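Local coordinates for protein peptide methionine sulfoxide reductase msrA/msrB (Neisseria gonorrhoeae, PDB 2H30) that can use electrons from DsbD, through its N-terminal thioredoxin domain, to reduce downstream methionine sulfoxide reductases, at residues E85-D88 against G89-Q92. The protein carries 2 engineered substitutions. Residues are numbered along the deposited sequence; the frame is centred on the assembly and turned at random.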
loop_
_atom_site.group_PDB
_atom_site.type_symbol
_atom_site.label_atom_id
_atom_site.label_comp_id
_atom_site.label_asym_id
_atom_site.label_seq_id
_atom_site.Cartn_x
_atom_site.Cartn_y
_atom_site.Cartn_z
ATOM N N GLU A 85 -0.593 15.480 4.134
ATOM C CA GLU A 85 0.433 14.666 4.754
ATOM C C GLU A 85 1.669 15.511 5.050
ATOM O O GLU A 85 1.950 16.519 4.308
ATOM C CB GLU A 85 0.789 13.474 3.806
ATOM C CG GLU A 85 1.891 12.580 4.326
ATOM C CD GLU A 85 1.506 11.912 5.637
ATOM O OE1 GLU A 85 1.807 12.498 6.720
ATOM O OE2 GLU A 85 0.892 10.836 5.574
ATOM N N LYS A 86 2.390 15.137 6.102
ATOM C CA LYS A 86 3.673 15.742 6.442
ATOM C C LYS A 86 4.567 15.839 5.224
ATOM O O LYS A 86 4.563 14.962 4.367
ATOM C CB LYS A 86 4.376 14.905 7.510
ATOM C CG LYS A 86 3.556 14.908 8.863
ATOM C CD LYS A 86 4.149 13.908 9.845
ATOM C CE LYS A 86 3.247 13.681 11.067
ATOM N NZ LYS A 86 3.167 14.933 11.880
ATOM N N LYS A 87 5.306 16.954 5.110
ATOM C CA LYS A 87 6.223 17.111 3.983
ATOM C C LYS A 87 7.351 16.097 3.944
ATOM O O LYS A 87 7.706 15.442 4.947
ATOM C CB LYS A 87 6.796 18.558 4.022
ATOM C CG LYS A 87 5.701 19.527 3.801
ATOM C CD LYS A 87 6.094 21.002 3.635
ATOM C CE LYS A 87 4.969 21.719 2.832
ATOM N NZ LYS A 87 3.757 20.812 2.650
ATOM N N ASP A 88 7.966 15.965 2.768
ATOM C CA ASP A 88 9.122 15.116 2.626
ATOM C C ASP A 88 10.185 15.466 3.661
ATOM O O ASP A 88 10.405 16.662 3.930
ATOM C CB ASP A 88 9.713 15.264 1.230
ATOM C CG ASP A 88 10.678 14.140 0.909
ATOM O OD1 ASP A 88 10.358 12.959 1.206
ATOM O OD2 ASP A 88 11.762 14.434 0.353
ATOM N N GLY A 89 10.810 14.456 4.255
ATOM C CA GLY A 89 11.716 14.617 5.403
ATOM C C GLY A 89 10.975 14.611 6.744
ATOM O O GLY A 89 11.362 13.831 7.633
ATOM N N GLU A 90 9.937 15.464 6.860
ATOM C CA GLU A 90 9.131 15.575 8.090
ATOM C C GLU A 90 8.425 14.215 8.273
ATOM O O GLU A 90 8.473 13.636 9.381
ATOM C CB GLU A 90 8.144 16.716 7.993
ATOM C CG GLU A 90 7.198 16.807 9.193
ATOM C CD GLU A 90 6.055 17.832 9.059
ATOM O OE1 GLU A 90 5.676 18.352 7.933
ATOM O OE2 GLU A 90 5.482 18.103 10.158
ATOM N N PHE A 91 7.958 13.667 7.137
ATOM C CA PHE A 91 7.194 12.409 7.200
ATOM C C PHE A 91 8.079 11.323 7.762
ATOM O O PHE A 91 7.724 10.596 8.698
ATOM C CB PHE A 91 6.593 12.004 5.829
ATOM C CG PHE A 91 5.964 10.634 5.877
ATOM C CD1 PHE A 91 4.664 10.510 6.398
ATOM C CD2 PHE A 91 6.719 9.475 5.587
ATOM C CE1 PHE A 91 4.088 9.236 6.570
ATOM C CE2 PHE A 91 6.111 8.182 5.765
ATOM C CZ PHE A 91 4.808 8.114 6.265
ATOM N N GLN A 92 9.263 11.158 7.172
ATOM C CA GLN A 92 10.157 10.070 7.550
ATOM C C GLN A 92 10.640 10.190 9.002
ATOM O O GLN A 92 10.829 9.198 9.689
ATOM C CB GLN A 92 11.339 9.996 6.566
ATOM C CG GLN A 92 11.012 9.618 5.123
ATOM C CD GLN A 92 10.610 10.783 4.235
ATOM O OE1 GLN A 92 10.099 11.815 4.697
ATOM N NE2 GLN A 92 10.755 10.596 2.916
#
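Gln92 reaches back along the chain to Asp88 and grips it with its primary amide: NE2 gives a fairly straight hydrogen bond (162°) to Asp88 OD1 at 2.9 Å. Asp88 suits this by offering a carboxylate oxygen; the donor lies on its syn side, tilted well out of its plane, and OD1 sits close to the amide plane. Folding the glutamine chain at chi2 (86°) also turns OE1 onto Gly89 N, 2.8 Å away, although this donor stands above the carbonyl plane. Glutamine fits because one amide can serve an acceptor and a donor together. Glu90, extended beyond CG, also reaches back, long enough for OE1 to take the N-H of Lys87 at 3.2 Å, on the anti side and well out of the carboxylate plane. In the backbone, Phe91 N bonds to Lys87 O at 2.8 Å.

These bonds surround the start of helix 90-95, which follows the loop after strand 73-78 in this thioredoxin-fold domain. Gly89 is the N-cap residue; its positive phi (87°) would press a CB against the carbonyl oxygen of Asp88, hence glycine.

On the buried side, Glu85 OE1 accepts Lys86 N at 2.8 Å and hydrogen-bonds Ser48 OG; the Glu85 side chain lies close to the probable Cys50–Cys53 redox pair without contacting it. That same oxygen meets the Phe91 ring edge, 3.5 Å from CD1, where weakly positive ring hydrogens suit a carboxylate. Phe91 supplies a flat nonpolar ring to pack on Pro80 and Thr107.

Lys86 and Glu90 also meet through their carbons, crossing at about a right angle, with Lys86 CB 3.7 Å from Glu90 OE1. The first two side-chain carbons of the lysine lie against the carboxylate, while its longer reach carries the charge to a cation-pi contact with Trp94.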